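PDB 2HDO: phosphoglycolate phosphatase from Lactobacillus plantarum, which probably hydrolyses 2-phosphoglycolate to glycolate and inorganic phosphate, as a phosphatase of the haloacid dehalogenase-like superfamily. Local coordinates for residues A[20-25]-A[35-40]; A[24-29]-A[65-70]; A[166-171]-A[178-183]; A[28-33]-A[57-62]. All coordinates share one frame; numbering follows the deposited sequence.

Contact 1: A[20-25]-A[35-40]; sequences PAYTTV and KPFSPA
Thr23, on the helical segment 20-25, lies beside the loop that carries Phe37 and then turns into helix 39-45. The two backbones come nearest where Thr23 CA lies 7.7 Å from Pro39 CA, too far apart for main-chain pairing, and no hydrogen bond crosses between the segments. The arrangement belongs to the helical cap that phosphatases of this family insert after the first strand of the Rossmann-like core: the chain leaves helix 19-31 and turns back through a loop, and an aromatic side chain of that loop plugs onto it. Phe37 points toward helix 19-31, a chi1 of -164° setting CG anti to N, and offers one side of its rim. Phe37 CZ stands 3.9 Å from Tyr22 CE2, which lies at the Phe37 edge and in its plane. The two side chains cross at about a right angle, but Phe37 CZ reaches the Tyr22 ring obliquely, so the pair is an apolar edge contact and not a clean T-shaped stack. Tyr22 is fixed from other directions too, since its OH is hydrogen-bonded to Thr45 OG1 and its ring meets Phe46 edge-to-face. Thr23 OG1 bonds back to Gln19 O in its own helix, which leaves the methyl CG2 to approach Phe37 CD2 at 4.3 Å. At the loop end, Ser38 is the N-cap of helix 39-45 and bonds through OG to Gln41 N. Next to the Thr23 methyl the backbone also takes part: Thr23 O sits near the plane of the Phe37 ring, at its edge, 3.7 Å from CD2.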
loop_
_atom_site.group_PDB
_atom_site.type_symbol
_atom_site.label_atom_id
_atom_site.label_comp_id
_atom_site.label_asym_id
_atom_site.label_seq_id
_atom_site.Cartn_x
_atom_site.Cartn_y
_atom_site.Cartn_z
ATOM N N PRO A 20 -3.622 12.409 3.867
ATOM C CA PRO A 20 -3.951 13.422 4.889
ATOM C C PRO A 20 -3.732 12.973 6.345
ATOM O O PRO A 20 -3.101 13.694 7.123
ATOM C CB PRO A 20 -5.406 13.738 4.605
ATOM C CG PRO A 20 -5.562 13.478 3.139
ATOM C CD PRO A 20 -4.712 12.233 2.898
ATOM N N ALA A 21 -4.245 11.805 6.716
ATOM C CA ALA A 21 -4.046 11.262 8.086
ATOM C C ALA A 21 -2.564 11.030 8.376
ATOM O O ALA A 21 -2.065 11.405 9.447
ATOM C CB ALA A 21 -4.853 9.999 8.313
ATOM N N TYR A 22 -1.841 10.477 7.396
ATOM C CA TYR A 22 -0.395 10.296 7.520
ATOM C C TYR A 22 0.303 11.592 7.872
ATOM O O TYR A 22 1.210 11.625 8.712
ATOM C CB TYR A 22 0.151 9.764 6.193
ATOM C CG TYR A 22 1.662 9.796 6.057
ATOM C CD1 TYR A 22 2.426 8.745 6.522
ATOM C CD2 TYR A 22 2.315 10.859 5.423
ATOM C CE1 TYR A 22 3.787 8.745 6.392
ATOM C CE2 TYR A 22 3.703 10.886 5.304
ATOM C CZ TYR A 22 4.423 9.824 5.783
ATOM O OH TYR A 22 5.781 9.816 5.663
ATOM N N THR A 23 -0.105 12.642 7.186
ATOM C CA THR A 23 0.510 13.934 7.372
ATOM C C THR A 23 0.345 14.394 8.817
ATOM O O THR A 23 1.296 14.810 9.451
ATOM C CB THR A 23 -0.007 14.975 6.359
ATOM O OG1 THR A 23 0.296 14.513 5.029
ATOM C CG2 THR A 23 0.662 16.336 6.635
ATOM N N THR A 24 -0.890 14.346 9.313
ATOM C CA THR A 24 -1.222 14.764 10.682
ATOM C C THR A 24 -0.413 13.932 11.705
ATOM O O THR A 24 0.167 14.435 12.635
ATOM C CB THR A 24 -2.743 14.556 10.915
ATOM O OG1 THR A 24 -3.481 15.420 10.034
ATOM C CG2 THR A 24 -3.173 14.836 12.348
ATOM N N VAL A 25 -0.347 12.639 11.480
ATOM C CA VAL A 25 0.264 11.739 12.433
ATOM C C VAL A 25 1.769 11.968 12.417
ATOM O O VAL A 25 2.385 12.118 13.453
ATOM C CB VAL A 25 -0.053 10.280 12.104
ATOM C CG1 VAL A 25 0.801 9.358 12.992
ATOM C CG2 VAL A 25 -1.565 9.983 12.255
ATOM N N LYS A 35 11.312 18.347 15.141
ATOM C CA LYS A 35 11.301 18.580 13.701
ATOM C C LYS A 35 9.908 18.972 13.230
ATOM O O LYS A 35 8.931 18.440 13.714
ATOM C CB LYS A 35 11.759 17.336 12.971
ATOM C CG LYS A 35 13.230 17.012 13.180
ATOM C CD LYS A 35 13.650 15.740 12.420
ATOM C CE LYS A 35 15.126 15.402 12.585
ATOM N NZ LYS A 35 15.993 16.347 11.864
ATOM N N PRO A 36 9.826 19.907 12.267
ATOM C CA PRO A 36 8.560 20.214 11.621
ATOM C C PRO A 36 8.301 19.178 10.530
ATOM O O PRO A 36 9.103 18.287 10.343
ATOM C CB PRO A 36 8.805 21.587 11.007
ATOM C CG PRO A 36 10.244 21.596 10.687
ATOM C CD PRO A 36 10.927 20.719 11.715
ATOM N N PHE A 37 7.187 19.312 9.830
ATOM C CA PHE A 37 6.838 18.427 8.732
ATOM C C PHE A 37 6.046 19.247 7.728
ATOM O O PHE A 37 4.865 19.497 7.933
ATOM C CB PHE A 37 6.002 17.264 9.243
ATOM C CG PHE A 37 5.912 16.112 8.311
ATOM C CD1 PHE A 37 7.050 15.586 7.710
ATOM C CD2 PHE A 37 4.693 15.514 8.047
ATOM C CE1 PHE A 37 6.950 14.457 6.895
ATOM C CE2 PHE A 37 4.602 14.402 7.226
ATOM C CZ PHE A 37 5.736 13.882 6.650
ATOM N N SER A 38 6.719 19.692 6.668
ATOM C CA SER A 38 6.078 20.456 5.619
ATOM C C SER A 38 5.224 19.568 4.709
ATOM O O SER A 38 5.421 18.345 4.616
ATOM C CB SER A 38 7.146 21.160 4.772
ATOM O OG SER A 38 7.934 20.211 4.046
ATOM N N PRO A 39 4.263 20.179 4.022
ATOM C CA PRO A 39 3.503 19.532 2.963
ATOM C C PRO A 39 4.377 18.851 1.903
ATOM O O PRO A 39 4.090 17.705 1.511
ATOM C CB PRO A 39 2.726 20.691 2.345
ATOM C CG PRO A 39 2.652 21.693 3.398
ATOM C CD PRO A 39 3.824 21.567 4.254
ATOM N N ALA A 40 5.433 19.530 1.465
ATOM C CA ALA A 40 6.412 18.943 0.543
ATOM C C ALA A 40 7.013 17.668 1.106
ATOM O O ALA A 40 7.130 16.664 0.392
ATOM C CB ALA A 40 7.527 19.952 0.234
#

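Contact 2: A[24-29]-A[65-70]; sequences TVMREV and DHFQAQ
Met26, a selenomethionine here, makes the first contact, against the rim of Phe67 on the facing helix. The two helical segments run at 133° to each other, with axes 10.4 Å apart at their closest, and the side chains of Met26, Val29, Phe67 and Gln70 meet between them. Met26 bends at both chi2 and chi3 (each -72°), and this folding brings its tip round to the Phe67 ring: SE lies 5.1 Å from the ring centroid, close to the ring plane, a Met-aromatic contact at the edge, while the terminal CE rests 3.9 Å from Phe67 CZ. One turn further on, Val29 points toward helix 64-75, CG1 meeting both Phe67 and Gln70, and CG2 Gln70. Its CG1 stands over the centre of the Phe67 ring, 3.6 Å from the centroid and only 13° off the normal, a CH-pi contact on the face. The same methyl is 3.9 Å from Gln70 CB, and Val29 CG2 adds a touch on that carbon at 4.1 Å. Gln70 thus gives its aliphatic root to the interface, while its amide turns to residues just beyond Val29 in the chain, OE1 bonding to Tyr33 OH and NE2 to Thr32 OG1. With an alanine in place of Phe67, the Val29 methyl would probably lose its aromatic face and the Met26 tip its edge, opening a gap between the helices. With Met54 of helix 50-56 also touching Phe67, the ring joins three cap helices. No hydrogen bond crosses between the segments, so their cohesion probably rests on dispersion, with a contribution from the polarity of the ring.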
loop_
_atom_site.group_PDB
_atom_site.type_symbol
_atom_site.label_atom_id
_atom_site.label_comp_id
_atom_site.label_asym_id
_atom_site.label_seq_id
_atom_site.Cartn_x
_atom_site.Cartn_y
_atom_site.Cartn_z
ATOM N N THR A 24 -0.890 14.346 9.313
ATOM C CA THR A 24 -1.222 14.764 10.682
ATOM C C THR A 24 -0.413 13.932 11.705
ATOM O O THR A 24 0.167 14.435 12.635
ATOM C CB THR A 24 -2.743 14.556 10.915
ATOM O OG1 THR A 24 -3.481 15.420 10.034
ATOM C CG2 THR A 24 -3.173 14.836 12.348
ATOM N N VAL A 25 -0.347 12.639 11.480
ATOM C CA VAL A 25 0.264 11.739 12.433
ATOM C C VAL A 25 1.769 11.968 12.417
ATOM O O VAL A 25 2.385 12.118 13.453
ATOM C CB VAL A 25 -0.053 10.280 12.104
ATOM C CG1 VAL A 25 0.801 9.358 12.992
ATOM C CG2 VAL A 25 -1.565 9.983 12.255
HETATM N N MSE A 26 2.362 11.975 11.226
HETATM C CA MSE A 26 3.824 12.219 11.144
HETATM C C MSE A 26 4.253 13.538 11.783
HETATM O O MSE A 26 5.310 13.639 12.449
HETATM C CB MSE A 26 4.281 12.195 9.696
HETATM C CG MSE A 26 4.222 10.870 9.073
HETATM SE SE MSE A 26 5.618 9.666 9.739
HETATM C CE MSE A 26 7.236 10.481 8.875
ATOM N N ARG A 27 3.457 14.565 11.580
ATOM C CA ARG A 27 3.794 15.898 12.122
ATOM C C ARG A 27 3.825 15.796 13.641
ATOM O O ARG A 27 4.692 16.387 14.317
ATOM C CB ARG A 27 2.801 16.957 11.633
ATOM C CG ARG A 27 3.164 18.363 12.088
ATOM C CD ARG A 27 2.279 19.424 11.429
ATOM N NE ARG A 27 2.562 19.520 9.992
ATOM C CZ ARG A 27 1.673 19.341 9.008
ATOM N NH1 ARG A 27 0.394 19.110 9.252
ATOM N NH2 ARG A 27 2.072 19.433 7.748
ATOM N N GLU A 28 2.864 15.063 14.189
ATOM C CA GLU A 28 2.744 14.905 15.627
ATOM C C GLU A 28 3.945 14.121 16.199
ATOM O O GLU A 28 4.551 14.541 17.163
ATOM C CB GLU A 28 1.380 14.261 15.937
ATOM C CG GLU A 28 1.063 14.126 17.399
ATOM C CD GLU A 28 -0.304 13.490 17.626
ATOM O OE1 GLU A 28 -1.156 13.563 16.684
ATOM O OE2 GLU A 28 -0.517 12.873 18.703
ATOM N N VAL A 29 4.296 12.998 15.578
ATOM C CA VAL A 29 5.506 12.254 15.968
ATOM C C VAL A 29 6.762 13.097 15.829
ATOM O O VAL A 29 7.606 13.139 16.724
ATOM C CB VAL A 29 5.637 10.893 15.216
ATOM C CG1 VAL A 29 6.879 10.132 15.680
ATOM C CG2 VAL A 29 4.382 10.085 15.440
ATOM N N ASP A 65 13.055 2.460 15.842
ATOM C CA ASP A 65 12.038 1.558 16.396
ATOM C C ASP A 65 11.036 2.331 17.255
ATOM O O ASP A 65 9.829 2.088 17.180
ATOM C CB ASP A 65 12.652 0.427 17.204
ATOM C CG ASP A 65 13.461 -0.553 16.340
ATOM O OD1 ASP A 65 13.269 -0.616 15.095
ATOM O OD2 ASP A 65 14.297 -1.275 16.933
ATOM N N HIS A 66 11.536 3.285 18.028
ATOM C CA HIS A 66 10.660 4.112 18.857
ATOM C C HIS A 66 9.744 4.980 18.023
ATOM O O HIS A 66 8.533 4.994 18.246
ATOM C CB HIS A 66 11.425 5.004 19.820
ATOM C CG HIS A 66 10.551 5.561 20.906
ATOM N ND1 HIS A 66 10.805 6.760 21.542
ATOM C CD2 HIS A 66 9.380 5.104 21.422
ATOM C CE1 HIS A 66 9.851 6.997 22.430
ATOM N NE2 HIS A 66 8.971 6.012 22.370
ATOM N N PHE A 67 10.322 5.673 17.048
ATOM C CA PHE A 67 9.546 6.476 16.091
ATOM C C PHE A 67 8.395 5.670 15.486
ATOM O O PHE A 67 7.261 6.126 15.443
ATOM C CB PHE A 67 10.494 6.987 14.965
ATOM C CG PHE A 67 9.866 8.002 14.048
ATOM C CD1 PHE A 67 8.942 7.619 13.085
ATOM C CD2 PHE A 67 10.190 9.327 14.160
ATOM C CE1 PHE A 67 8.348 8.552 12.265
ATOM C CE2 PHE A 67 9.622 10.246 13.339
ATOM C CZ PHE A 67 8.685 9.881 12.403
ATOM N N GLN A 68 8.675 4.455 15.029
ATOM C CA GLN A 68 7.626 3.658 14.397
ATOM C C GLN A 68 6.537 3.248 15.391
ATOM O O GLN A 68 5.367 3.199 15.022
ATOM C CB GLN A 68 8.187 2.423 13.665
ATOM C CG GLN A 68 8.836 2.746 12.324
ATOM C CD GLN A 68 7.870 3.361 11.333
ATOM O OE1 GLN A 68 8.077 4.478 10.845
ATOM N NE2 GLN A 68 6.801 2.644 11.040
ATOM N N ALA A 69 6.912 2.993 16.643
ATOM C CA ALA A 69 5.952 2.674 17.693
ATOM C C ALA A 69 5.032 3.871 17.972
ATOM O O ALA A 69 3.828 3.732 18.095
ATOM C CB ALA A 69 6.698 2.260 18.950
ATOM N N GLN A 70 5.620 5.049 18.078
ATOM C CA GLN A 70 4.838 6.261 18.246
ATOM C C GLN A 70 3.860 6.448 17.100
ATOM O O GLN A 70 2.686 6.758 17.320
ATOM C CB GLN A 70 5.734 7.469 18.343
ATOM C CG GLN A 70 6.540 7.476 19.589
ATOM C CD GLN A 70 7.549 8.566 19.577
ATOM O OE1 GLN A 70 8.692 8.335 19.198
ATOM N NE2 GLN A 70 7.115 9.785 19.861
#

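Contact 3: A[166-171]-A[178-183]; sequences SDEQTA and FGLAVW
Phe178, at the start of the strand segment, lays its ring against the helix 166-171, whose axis runs nearly antiparallel to the strand (169°) at 9.0 Å. The pair belongs to the beta-alpha-beta unit 158-162, 165-174, 177-181 of the Rossmann-like core. Glu168 comes over one face of the ring, its CG 3.6 Å from the centroid and offset toward the rim, a CH-pi contact. Beyond CG the extended chain carries the carboxylate past the ring, the two planes 75° apart, until OE2 lies 3.8 Å from Leu180 CD1. Ala171 CB fits obliquely beside Phe178 CD1 at 3.8 Å, and Asp167 CB approaches Phe178 CE1 at 3.6 Å. Replacing Phe178 by a serine would probably deprive the Glu168 CG methylene and the Ala171 methyl of their packing surface and open a gap between helix and strand. Asp167 sends its carboxylate elsewhere: OD1 forms a salt bridge with Lys138 NZ, while OD2 lies close to Asp10 OD2, a residue of an apparent HAD-type DxDx(T/V) pattern, and Asp163 and Asp167 have the spacing of the acidic pair in motif IV of the family. The chemistry is therefore divided: aliphatic carbons of Glu168, Asp167 and Ala171 seat the ring, while the Asp167 carboxylate faces the probable active site.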
loop_
_atom_site.group_PDB
_atom_site.type_symbol
_atom_site.label_atom_id
_atom_site.label_comp_id
_atom_site.label_asym_id
_atom_site.label_seq_id
_atom_site.Cartn_x
_atom_site.Cartn_y
_atom_site.Cartn_z
ATOM N N SER A 166 8.350 1.743 -4.604
ATOM C CA SER A 166 8.619 0.557 -3.816
ATOM C C SER A 166 7.731 -0.599 -4.297
ATOM O O SER A 166 8.202 -1.713 -4.504
ATOM C CB SER A 166 8.450 0.858 -2.311
ATOM O OG SER A 166 8.580 -0.290 -1.493
ATOM N N ASP A 167 6.452 -0.309 -4.545
ATOM C CA ASP A 167 5.547 -1.355 -5.045
ATOM C C ASP A 167 5.975 -1.844 -6.444
ATOM O O ASP A 167 5.923 -3.033 -6.772
ATOM C CB ASP A 167 4.112 -0.848 -5.135
ATOM C CG ASP A 167 3.450 -0.633 -3.768
ATOM O OD1 ASP A 167 3.934 -1.186 -2.755
ATOM O OD2 ASP A 167 2.406 0.079 -3.746
ATOM N N GLU A 168 6.361 -0.875 -7.292
ATOM C CA GLU A 168 6.827 -1.163 -8.627
ATOM C C GLU A 168 8.061 -2.031 -8.596
ATOM O O GLU A 168 8.132 -3.007 -9.339
ATOM C CB GLU A 168 7.105 0.122 -9.393
ATOM C CG GLU A 168 5.859 0.814 -9.794
ATOM C CD GLU A 168 6.051 2.198 -10.332
ATOM O OE1 GLU A 168 7.117 2.783 -10.061
ATOM O OE2 GLU A 168 5.134 2.669 -11.056
ATOM N N GLN A 169 9.007 -1.706 -7.733
ATOM C CA GLN A 169 10.210 -2.513 -7.614
ATOM C C GLN A 169 9.956 -3.905 -7.044
ATOM O O GLN A 169 10.603 -4.866 -7.447
ATOM C CB GLN A 169 11.261 -1.760 -6.798
ATOM C CG GLN A 169 11.825 -0.545 -7.528
ATOM C CD GLN A 169 12.766 0.303 -6.655
ATOM O OE1 GLN A 169 12.894 0.065 -5.433
ATOM N NE2 GLN A 169 13.424 1.301 -7.276
ATOM N N THR A 170 9.017 -3.999 -6.098
ATOM C CA THR A 170 8.577 -5.299 -5.563
ATOM C C THR A 170 8.091 -6.185 -6.698
ATOM O O THR A 170 8.473 -7.373 -6.829
ATOM C CB THR A 170 7.422 -5.108 -4.571
ATOM O OG1 THR A 170 7.835 -4.251 -3.507
ATOM C CG2 THR A 170 6.954 -6.458 -3.967
ATOM N N ALA A 171 7.217 -5.630 -7.523
ATOM C CA ALA A 171 6.622 -6.369 -8.636
ATOM C C ALA A 171 7.675 -6.827 -9.671
ATOM O O ALA A 171 7.695 -7.982 -10.135
ATOM C CB ALA A 171 5.552 -5.498 -9.293
ATOM N N PHE A 178 2.754 -4.955 -13.055
ATOM C CA PHE A 178 2.300 -3.878 -12.209
ATOM C C PHE A 178 1.228 -3.045 -12.871
ATOM O O PHE A 178 1.327 -2.725 -14.061
ATOM C CB PHE A 178 3.456 -2.954 -11.825
ATOM C CG PHE A 178 3.140 -2.018 -10.712
ATOM C CD1 PHE A 178 3.162 -2.487 -9.411
ATOM C CD2 PHE A 178 2.805 -0.702 -10.928
ATOM C CE1 PHE A 178 2.865 -1.666 -8.379
ATOM C CE2 PHE A 178 2.526 0.135 -9.871
ATOM C CZ PHE A 178 2.548 -0.348 -8.597
ATOM N N GLY A 179 0.195 -2.727 -12.094
ATOM C CA GLY A 179 -0.898 -1.854 -12.491
ATOM C C GLY A 179 -0.856 -0.588 -11.634
ATOM O O GLY A 179 -1.030 -0.636 -10.407
ATOM N N LEU A 180 -0.643 0.539 -12.286
ATOM C CA LEU A 180 -0.470 1.788 -11.630
ATOM C C LEU A 180 -1.842 2.350 -11.320
ATOM O O LEU A 180 -2.672 2.550 -12.222
ATOM C CB LEU A 180 0.310 2.736 -12.541
ATOM C CG LEU A 180 0.584 4.094 -11.893
ATOM C CD1 LEU A 180 1.578 3.993 -10.790
ATOM C CD2 LEU A 180 1.064 5.089 -12.933
ATOM N N ALA A 181 -2.059 2.646 -10.041
ATOM C CA ALA A 181 -3.235 3.408 -9.578
ATOM C C ALA A 181 -2.935 4.908 -9.687
ATOM O O ALA A 181 -2.471 5.531 -8.750
ATOM C CB ALA A 181 -3.570 3.028 -8.166
ATOM N N VAL A 182 -3.225 5.461 -10.856
ATOM C CA VAL A 182 -2.849 6.822 -11.188
ATOM C C VAL A 182 -3.505 7.800 -10.230
ATOM O O VAL A 182 -2.937 8.859 -9.914
ATOM C CB VAL A 182 -3.219 7.116 -12.658
ATOM C CG1 VAL A 182 -3.064 8.603 -12.996
ATOM C CG2 VAL A 182 -2.360 6.245 -13.582
ATOM N N TRP A 183 -4.681 7.432 -9.735
ATOM C CA TRP A 183 -5.440 8.302 -8.846
ATOM C C TRP A 183 -4.788 8.595 -7.499
ATOM O O TRP A 183 -5.185 9.539 -6.818
ATOM C CB TRP A 183 -6.845 7.753 -8.610
ATOM C CG TRP A 183 -6.892 6.444 -7.897
ATOM C CD1 TRP A 183 -6.875 6.255 -6.539
ATOM C CD2 TRP A 183 -6.943 5.152 -8.468
ATOM N NE1 TRP A 183 -6.897 4.940 -6.238
ATOM C CE2 TRP A 183 -6.935 4.221 -7.403
ATOM C CE3 TRP A 183 -6.982 4.673 -9.783
ATOM C CZ2 TRP A 183 -7.015 2.840 -7.624
ATOM C CZ3 TRP A 183 -7.019 3.322 -9.989
ATOM C CH2 TRP A 183 -7.033 2.426 -8.916
#

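Contact 4: A[28-33]-A[57-62]; sequences EVLATY and LGIAAS
Ile59 drives its CD1 methyl into a shallow hollow between Leu30 and Tyr33, the main bump of this interface. Leu30 CD2 forms one wall, 3.9 Å from Ile59 CD1, and Tyr33 CB the other, at 4.2 Å, with the tyrosine ring meeting the methyl obliquely. Two bends, chi1 -57° and chi2 -56°, curl the Ile59 chain so that its tip, and not its backbone, makes the approach; the nearest CA atoms, those of Tyr33 and Ile59, remain 7.6 Å apart. Leu30 uses both branches: while CD2 takes the isoleucine, CD1 meets Leu57 CD1 at 4.2 Å, and these two leucines cross at about a right angle. Phe37 touches both leucines, while Phe64 packs against Ile59. Gly58, between the two residues that supply the bumps, has a positive phi (79°) and completes a Schellman motif after helix 50-56; Leu57 and Ile59, on either side of Gly58 in sequence, meet different methyls of Leu30. Backbone bonds at the end of segment 28-33 hold Tyr33 beside Leu30: Val29 O accepts both Thr32 N and Thr32 OG1, the hydroxyl in the carbonyl plane at 2.7 Å, and Tyr33 N bonds to Leu30 O at 3.0 Å. Val29 O also lies at the edge of the Tyr33 ring, in its plane. An isoleucine methyl in a leucine-tyrosine hollow and a leucine-leucine touch, flanking a Schellman glycine, thus join the 57-62 loop to helix 19-31 at the end of the helical cap away from the core.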
loop_
_atom_site.group_PDB
_atom_site.type_symbol
_atom_site.label_atom_id
_atom_site.label_comp_id
_atom_site.label_asym_id
_atom_site.label_seq_id
_atom_site.Cartn_x
_atom_site.Cartn_y
_atom_site.Cartn_z
ATOM N N GLU A 28 2.864 15.063 14.189
ATOM C CA GLU A 28 2.744 14.905 15.627
ATOM C C GLU A 28 3.945 14.121 16.199
ATOM O O GLU A 28 4.551 14.541 17.163
ATOM C CB GLU A 28 1.380 14.261 15.937
ATOM C CG GLU A 28 1.063 14.126 17.399
ATOM C CD GLU A 28 -0.304 13.490 17.626
ATOM O OE1 GLU A 28 -1.156 13.563 16.684
ATOM O OE2 GLU A 28 -0.517 12.873 18.703
ATOM N N VAL A 29 4.296 12.998 15.578
ATOM C CA VAL A 29 5.506 12.254 15.968
ATOM C C VAL A 29 6.762 13.097 15.829
ATOM O O VAL A 29 7.606 13.139 16.724
ATOM C CB VAL A 29 5.637 10.893 15.216
ATOM C CG1 VAL A 29 6.879 10.132 15.680
ATOM C CG2 VAL A 29 4.382 10.085 15.440
ATOM N N LEU A 30 6.905 13.763 14.690
ATOM C CA LEU A 30 8.113 14.529 14.431
ATOM C C LEU A 30 8.347 15.636 15.429
ATOM O O LEU A 30 9.483 15.967 15.733
ATOM C CB LEU A 30 8.102 15.079 12.990
ATOM C CG LEU A 30 8.477 14.001 11.990
ATOM C CD1 LEU A 30 7.910 14.326 10.647
ATOM C CD2 LEU A 30 9.963 13.852 11.890
ATOM N N ALA A 31 7.283 16.205 15.977
ATOM C CA ALA A 31 7.422 17.226 17.006
ATOM C C ALA A 31 8.225 16.711 18.219
ATOM O O ALA A 31 8.976 17.466 18.817
ATOM C CB ALA A 31 6.043 17.706 17.428
ATOM N N THR A 32 8.118 15.420 18.542
ATOM C CA THR A 32 8.855 14.845 19.697
ATOM C C THR A 32 10.363 14.604 19.404
ATOM O O THR A 32 11.125 14.205 20.296
ATOM C CB THR A 32 8.241 13.520 20.176
ATOM O OG1 THR A 32 8.487 12.481 19.237
ATOM C CG2 THR A 32 6.719 13.650 20.388
ATOM N N TYR A 33 10.757 14.822 18.154
ATOM C CA TYR A 33 12.149 14.767 17.677
ATOM C C TYR A 33 12.594 16.165 17.271
ATOM O O TYR A 33 13.620 16.322 16.627
ATOM C CB TYR A 33 12.259 13.789 16.494
ATOM C CG TYR A 33 12.003 12.383 16.933
ATOM C CD1 TYR A 33 10.724 11.865 16.962
ATOM C CD2 TYR A 33 13.032 11.579 17.387
ATOM C CE1 TYR A 33 10.492 10.580 17.432
ATOM C CE2 TYR A 33 12.802 10.292 17.828
ATOM C CZ TYR A 33 11.529 9.796 17.856
ATOM O OH TYR A 33 11.331 8.521 18.324
ATOM N N LEU A 57 14.180 12.051 6.624
ATOM C CA LEU A 57 13.826 13.090 7.589
ATOM C C LEU A 57 14.910 13.374 8.639
ATOM O O LEU A 57 14.742 14.267 9.479
ATOM C CB LEU A 57 12.550 12.675 8.320
ATOM C CG LEU A 57 11.300 12.728 7.445
ATOM C CD1 LEU A 57 10.109 11.930 8.006
ATOM C CD2 LEU A 57 10.919 14.210 7.200
ATOM N N GLY A 58 15.992 12.612 8.621
ATOM C CA GLY A 58 17.132 12.868 9.497
ATOM C C GLY A 58 16.947 12.393 10.925
ATOM O O GLY A 58 17.632 12.857 11.823
ATOM N N ILE A 59 16.052 11.442 11.125
ATOM C CA ILE A 59 15.889 10.813 12.426
ATOM C C ILE A 59 17.143 10.023 12.799
ATOM O O ILE A 59 17.693 9.279 11.971
ATOM C CB ILE A 59 14.669 9.843 12.457
ATOM C CG1 ILE A 59 13.372 10.563 12.080
ATOM C CG2 ILE A 59 14.519 9.193 13.833
ATOM C CD1 ILE A 59 13.079 11.772 12.937
ATOM N N ALA A 60 17.608 10.191 14.040
ATOM C CA ALA A 60 18.734 9.399 14.533
ATOM C C ALA A 60 18.465 7.909 14.295
ATOM O O ALA A 60 17.389 7.410 14.631
ATOM C CB ALA A 60 18.926 9.657 16.002
ATOM N N ALA A 61 19.420 7.185 13.714
ATOM C CA ALA A 61 19.174 5.807 13.300
ATOM C C ALA A 61 18.810 4.878 14.495
ATOM O O ALA A 61 18.068 3.906 14.345
ATOM C CB ALA A 61 20.415 5.264 12.563
ATOM N N SER A 62 19.346 5.191 15.666
ATOM C CA SER A 62 19.055 4.459 16.898
ATOM C C SER A 62 17.617 4.633 17.409
ATOM O O SER A 62 17.177 3.890 18.285
ATOM C CB SER A 62 20.035 4.913 17.987
ATOM O OG SER A 62 19.893 6.315 18.254
#

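In the fold
Contacts 1, 2 and 4 cluster along helix 19-31, their centres 8 to 12 Å apart, and contact 2 shares residues with each of the other two. They touch one another directly: Phe37 of contact 1 packs against Met26 and Leu30, and Lys35 N probably bonds to Leu30 O. Along the chain, contacts 1 and 4 have alternating segments, while contact 3 opens only after the others have closed. Its centre lies 23 to 28 Å from theirs, in the core, where helix 165-174 packs on strand 177-181 of the six-stranded parallel sheet. The set thus describes both halves of a HAD-like phosphatase, a helical cap knit round one helix and a Rossmann-like core.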